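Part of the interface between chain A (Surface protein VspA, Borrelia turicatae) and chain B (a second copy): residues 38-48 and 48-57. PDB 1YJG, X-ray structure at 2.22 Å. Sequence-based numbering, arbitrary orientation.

Chain A (38-48) NGLETDADKNA
Chain B, residues 48-57: AKLISGAYSV

A lysine held by backbone carbonyls rather than by a carboxylate alone is a recurrent way of fastening a helix to a loop, and this contact between two copies of VspA is a good example. Chain B supplies a helix that runs through 48-57 and beyond, with i to i+4 hydrogen bonds from Ser B52 N to Ala B48 O (3.0 Å) through Val B57 N to Gly B53 O (3.1 Å). Chain A supplies a short strand ending at Thr A42, then a loop through Asn A47. Strand and helix run at 134° between their N-to-C directions, their axes no closer than 9.2 Å. Leu A40 CA lies 7.0 Å from Ser B52 CA, and Asn A47 CA 5.7 Å from Lys B49 CA.

Lys B49 covers the most surface. Its CA-to-CB bond points toward chain A, and the side chain has chi1 -95°, chi2 p, chi3 t and chi4 -134°. The loop passes around its ammonium, with Asp A45 at 60/-163 and Lys A46 at 57/43, both positive in phi. Lys B49 NZ donates to Asp A43 O at 2.5 Å, a very short hydrogen bond, and to Asp A45 O at 2.8 Å. Asp A43 OD1, on a t rotamer, adds a long salt bridge to Lys B49 NZ at 3.6 Å. Lys B49 CG packs 3.3 Å from Asn A47 OD1.

Leu A40 (m, t), within the strand, makes the main apolar contact. Its CB points sideways, but its tip comes nearer the helix: Leu A40 CD2 meets Tyr B55 CD2 at 3.8 Å and Ser B52 CB at 3.9 Å, a largely apolar fit. The CA-to-CB bond of Tyr B55 (t, chi2 93°) points toward chain A, and Tyr B55 OH lies 3.6 Å from Gly A39 CA. At phi/psi 124/-159, a CB on Gly A39 would jam against the preceding carbonyl, so the backbone itself calls for glycine.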

ATOM      1  N   ASN A  38      -9.162 -14.129 -15.994  1.00 28.37           N
ATOM      2  CA  ASN A  38      -8.424 -13.124 -16.765  1.00 30.76           C
ATOM      3  C   ASN A  38      -8.142 -11.822 -16.013  1.00 29.62           C
ATOM      4  O   ASN A  38      -7.739 -10.831 -16.616  1.00 29.25           O
ATOM      5  CB  ASN A  38      -9.194 -12.835 -18.051  1.00 30.89           C
ATOM      6  CG  ASN A  38      -9.112 -13.975 -19.016  1.00 31.16           C
ATOM      7  OD1 ASN A  38      -8.028 -14.328 -19.466  1.00 34.34           O
ATOM      8  ND2 ASN A  38     -10.249 -14.586 -19.320  1.00 32.98           N
ATOM      9  N   GLY A  39      -8.322 -11.848 -14.695  1.00 29.43           N
ATOM     10  CA  GLY A  39      -8.104 -10.689 -13.845  1.00 28.47           C
ATOM     11  C   GLY A  39      -9.364 -10.399 -13.056  1.00 27.61           C
ATOM     12  O   GLY A  39     -10.203 -11.274 -12.894  1.00 27.04           O
ATOM     13  N   LEU A  40      -9.506  -9.169 -12.580  1.00 27.42           N
ATOM     14  CA  LEU A  40     -10.675  -8.769 -11.807  1.00 27.17           C
ATOM     15  C   LEU A  40     -11.942  -8.737 -12.667  1.00 27.77           C
ATOM     16  O   LEU A  40     -11.993  -8.094 -13.718  1.00 27.02           O
ATOM     17  CB  LEU A  40     -10.452  -7.410 -11.131  1.00 25.41           C
ATOM     18  CG  LEU A  40      -9.384  -7.356 -10.031  1.00 25.09           C
ATOM     19  CD1 LEU A  40      -9.333  -5.959  -9.415  1.00 24.63           C
ATOM     20  CD2 LEU A  40      -9.620  -8.414  -8.952  1.00 24.07           C
ATOM     21  N   GLU A  41     -12.957  -9.446 -12.189  1.00 29.13           N
ATOM     22  CA  GLU A  41     -14.247  -9.552 -12.856  1.00 31.12           C
ATOM     23  C   GLU A  41     -15.345  -9.032 -11.955  1.00 29.90           C
ATOM     24  O   GLU A  41     -15.251  -9.140 -10.743  1.00 29.00           O
ATOM     25  CB  GLU A  41     -14.550 -11.019 -13.111  1.00 31.69           C
ATOM     26  CG  GLU A  41     -14.162 -11.538 -14.470  1.00 34.07           C
ATOM     27  CD  GLU A  41     -14.653 -12.951 -14.645  1.00 35.84           C
ATOM     28  OE1 GLU A  41     -15.888 -13.137 -14.630  1.00 36.08           O
ATOM     29  OE2 GLU A  41     -13.813 -13.869 -14.757  1.00 37.90           O
ATOM     30  N   THR A  42     -16.409  -8.509 -12.549  1.00 30.53           N
ATOM     31  CA  THR A  42     -17.523  -7.996 -11.771  1.00 32.27           C
ATOM     32  C   THR A  42     -18.231  -9.137 -11.040  1.00 32.33           C
ATOM     33  O   THR A  42     -18.599 -10.136 -11.647  1.00 33.34           O
ATOM     34  CB  THR A  42     -18.506  -7.260 -12.682  1.00 33.60           C
ATOM     35  OG1 THR A  42     -17.860  -6.125 -13.278  1.00 34.40           O
ATOM     36  CG2 THR A  42     -19.670  -6.658 -11.889  1.00 33.55           C
ATOM     37  N   ASP A  43     -18.371  -8.971  -9.728  1.00 31.63           N
ATOM     38  CA  ASP A  43     -19.024  -9.915  -8.822  1.00 30.50           C
ATOM     39  C   ASP A  43     -19.402  -9.047  -7.612  1.00 29.14           C
ATOM     40  O   ASP A  43     -18.685  -8.985  -6.616  1.00 29.66           O
ATOM     41  CB  ASP A  43     -18.088 -11.060  -8.454  1.00 31.21           C
ATOM     42  CG  ASP A  43     -18.787 -12.162  -7.681  1.00 33.94           C
ATOM     43  OD1 ASP A  43     -18.242 -12.613  -6.655  1.00 34.94           O
ATOM     44  OD2 ASP A  43     -19.886 -12.648  -8.025  1.00 38.56           O
ATOM     45  N   ALA A  44     -20.523  -8.349  -7.753  1.00 26.59           N
ATOM     46  CA  ALA A  44     -21.055  -7.415  -6.752  1.00 26.81           C
ATOM     47  C   ALA A  44     -21.242  -7.820  -5.283  1.00 25.00           C
ATOM     48  O   ALA A  44     -21.476  -8.976  -4.940  1.00 22.12           O
ATOM     49  CB  ALA A  44     -22.368  -6.822  -7.276  1.00 24.92           C
ATOM     50  N   ASP A  45     -21.160  -6.785  -4.447  1.00 23.53           N
ATOM     51  CA  ASP A  45     -21.326  -6.832  -2.994  1.00 20.78           C
ATOM     52  C   ASP A  45     -20.361  -7.720  -2.191  1.00 19.84           C
ATOM     53  O   ASP A  45     -19.292  -8.074  -2.676  1.00 19.34           O
ATOM     54  CB  ASP A  45     -22.795  -7.121  -2.684  1.00 22.22           C
ATOM     55  CG  ASP A  45     -23.742  -6.303  -3.557  1.00 21.64           C
ATOM     56  OD1 ASP A  45     -23.383  -5.175  -3.960  1.00 21.09           O
ATOM     57  OD2 ASP A  45     -24.865  -6.705  -3.900  1.00 22.76           O
ATOM     58  N   LYS A  46     -20.724  -8.022  -0.945  1.00 19.88           N
ATOM     59  CA  LYS A  46     -19.904  -8.846  -0.054  1.00 25.05           C
ATOM     60  C   LYS A  46     -18.504  -8.218   0.109  1.00 22.33           C
ATOM     61  O   LYS A  46     -17.489  -8.921   0.129  1.00 21.52           O
ATOM     62  CB  LYS A  46     -19.801 -10.294  -0.562  1.00 27.38           C
ATOM     63  CG  LYS A  46     -21.119 -10.913  -1.042  1.00 31.17           C
ATOM     64  CD  LYS A  46     -20.956 -11.502  -2.446  1.00 33.39           C
ATOM     65  CE  LYS A  46     -22.235 -12.166  -2.951  1.00 36.81           C
ATOM     66  NZ  LYS A  46     -22.138 -13.661  -2.959  1.00 37.36           N
ATOM     67  N   ASN A  47     -18.469  -6.897   0.276  1.00 20.71           N
ATOM     68  CA  ASN A  47     -17.213  -6.148   0.407  1.00 19.87           C
ATOM     69  C   ASN A  47     -16.630  -5.945   1.806  1.00 20.33           C
ATOM     70  O   ASN A  47     -15.541  -5.391   1.927  1.00 20.41           O
ATOM     71  CB  ASN A  47     -17.388  -4.767  -0.236  1.00 18.55           C
ATOM     72  CG  ASN A  47     -17.666  -4.848  -1.710  1.00 16.82           C
ATOM     73  OD1 ASN A  47     -16.786  -5.198  -2.489  1.00 15.92           O
ATOM     74  ND2 ASN A  47     -18.891  -4.526  -2.108  1.00 13.43           N
ATOM     75  N   ALA A  48     -17.317  -6.390   2.855  1.00 19.69           N
ATOM     76  CA  ALA A  48     -16.808  -6.201   4.225  1.00 18.82           C
ATOM     77  C   ALA A  48     -15.301  -6.430   4.449  1.00 18.04           C
ATOM     78  O   ALA A  48     -14.621  -5.554   4.980  1.00 14.57           O
ATOM     79  CB  ALA A  48     -17.599  -7.046   5.210  1.00 19.23           C
TER
ATOM     80  N   ALA B  48     -13.016 -13.376  -0.250  1.00 20.23           N
ATOM     81  CA  ALA B  48     -12.870 -13.090  -1.685  1.00 20.65           C
ATOM     82  C   ALA B  48     -12.480 -11.652  -2.035  1.00 21.42           C
ATOM     83  O   ALA B  48     -11.457 -11.425  -2.664  1.00 17.82           O
ATOM     84  CB  ALA B  48     -14.127 -13.469  -2.435  1.00 18.18           C
ATOM     85  N   LYS B  49     -13.292 -10.694  -1.601  1.00 22.01           N
ATOM     86  CA  LYS B  49     -13.055  -9.282  -1.888  1.00 19.65           C
ATOM     87  C   LYS B  49     -11.723  -8.731  -1.353  1.00 17.46           C
ATOM     88  O   LYS B  49     -11.138  -7.849  -1.964  1.00 16.36           O
ATOM     89  CB  LYS B  49     -14.260  -8.439  -1.452  1.00 21.45           C
ATOM     90  CG  LYS B  49     -15.246  -8.160  -2.580  1.00 22.53           C
ATOM     91  CD  LYS B  49     -15.873  -9.431  -3.138  1.00 24.94           C
ATOM     92  CE  LYS B  49     -16.674  -9.154  -4.408  1.00 25.33           C
ATOM     93  NZ  LYS B  49     -17.999  -9.819  -4.387  1.00 24.77           N
ATOM     94  N   LEU B  50     -11.259  -9.242  -0.221  1.00 15.64           N
ATOM     95  CA  LEU B  50      -9.995  -8.811   0.357  1.00 13.64           C
ATOM     96  C   LEU B  50      -8.854  -9.282  -0.552  1.00 15.69           C
ATOM     97  O   LEU B  50      -7.902  -8.531  -0.801  1.00 14.42           O
ATOM     98  CB  LEU B  50      -9.816  -9.368   1.773  1.00 14.72           C
ATOM     99  CG  LEU B  50      -8.423  -9.239   2.405  1.00 16.20           C
ATOM    100  CD1 LEU B  50      -7.987  -7.792   2.465  1.00 16.74           C
ATOM    101  CD2 LEU B  50      -8.407  -9.850   3.796  1.00 17.36           C
ATOM    102  N   ILE B  51      -8.952 -10.518  -1.051  1.00 14.12           N
ATOM    103  CA  ILE B  51      -7.926 -11.059  -1.938  1.00 17.34           C
ATOM    104  C   ILE B  51      -7.943 -10.281  -3.252  1.00 18.10           C
ATOM    105  O   ILE B  51      -6.894 -10.056  -3.851  1.00 19.71           O
ATOM    106  CB  ILE B  51      -8.076 -12.577  -2.202  1.00 18.73           C
ATOM    107  CG1 ILE B  51      -8.373 -13.367  -0.917  1.00 20.38           C
ATOM    108  CG2 ILE B  51      -6.785 -13.110  -2.812  1.00 20.03           C
ATOM    109  CD1 ILE B  51      -7.459 -13.050   0.251  1.00 20.45           C
ATOM    110  N   SER B  52      -9.130  -9.876  -3.699  1.00 16.60           N
ATOM    111  CA  SER B  52      -9.257  -9.098  -4.918  1.00 15.96           C
ATOM    112  C   SER B  52      -8.530  -7.774  -4.719  1.00 14.68           C
ATOM    113  O   SER B  52      -7.961  -7.221  -5.658  1.00 14.59           O
ATOM    114  CB  SER B  52     -10.726  -8.815  -5.231  1.00 16.91           C
ATOM    115  OG  SER B  52     -11.400 -10.006  -5.567  1.00 18.07           O
ATOM    116  N   GLY B  53      -8.587  -7.257  -3.490  1.00 15.75           N
ATOM    117  CA  GLY B  53      -7.935  -6.004  -3.129  1.00 16.81           C
ATOM    118  C   GLY B  53      -6.433  -6.150  -3.259  1.00 12.97           C
ATOM    119  O   GLY B  53      -5.774  -5.296  -3.827  1.00 14.50           O
ATOM    120  N   ALA B  54      -5.917  -7.264  -2.756  1.00 12.62           N
ATOM    121  CA  ALA B  54      -4.505  -7.590  -2.802  1.00 12.95           C
ATOM    122  C   ALA B  54      -4.074  -7.790  -4.268  1.00 15.69           C
ATOM    123  O   ALA B  54      -2.969  -7.396  -4.657  1.00 12.73           O
ATOM    124  CB  ALA B  54      -4.246  -8.841  -1.985  1.00 11.89           C
ATOM    125  N   TYR B  55      -4.973  -8.352  -5.083  1.00 15.51           N
ATOM    126  CA  TYR B  55      -4.700  -8.586  -6.505  1.00 14.40           C
ATOM    127  C   TYR B  55      -4.525  -7.236  -7.207  1.00 15.63           C
ATOM    128  O   TYR B  55      -3.572  -7.026  -7.960  1.00 16.67           O
ATOM    129  CB  TYR B  55      -5.826  -9.396  -7.161  1.00 12.67           C
ATOM    130  CG  TYR B  55      -5.546  -9.744  -8.610  1.00 13.10           C
ATOM    131  CD1 TYR B  55      -4.949 -10.952  -8.952  1.00 14.85           C
ATOM    132  CD2 TYR B  55      -5.864  -8.857  -9.635  1.00 13.62           C
ATOM    133  CE1 TYR B  55      -4.680 -11.267 -10.276  1.00 15.94           C
ATOM    134  CE2 TYR B  55      -5.599  -9.161 -10.955  1.00 13.08           C
ATOM    135  CZ  TYR B  55      -5.008 -10.366 -11.269  1.00 12.00           C
ATOM    136  OH  TYR B  55      -4.732 -10.670 -12.576  1.00 14.62           O
ATOM    137  N   SER B  56      -5.434  -6.315  -6.920  1.00 15.83           N
ATOM    138  CA  SER B  56      -5.408  -4.974  -7.490  1.00 15.48           C
ATOM    139  C   SER B  56      -4.092  -4.256  -7.156  1.00 14.72           C
ATOM    140  O   SER B  56      -3.504  -3.618  -8.015  1.00 13.33           O
ATOM    141  CB  SER B  56      -6.589  -4.167  -6.956  1.00 14.21           C
ATOM    142  OG  SER B  56      -6.617  -2.869  -7.493  1.00 14.09           O
ATOM    143  N   VAL B  57      -3.624  -4.401  -5.919  1.00 13.78           N
ATOM    144  CA  VAL B  57      -2.384  -3.761  -5.486  1.00 12.86           C
ATOM    145  C   VAL B  57      -1.165  -4.339  -6.215  1.00 14.36           C
ATOM    146  O   VAL B  57      -0.270  -3.593  -6.649  1.00 14.56           O
ATOM    147  CB  VAL B  57      -2.195  -3.888  -3.949  1.00 14.90           C
ATOM    148  CG1 VAL B  57      -0.825  -3.391  -3.519  1.00 12.95           C
ATOM    149  CG2 VAL B  57      -3.300  -3.132  -3.190  1.00 15.55           C
TER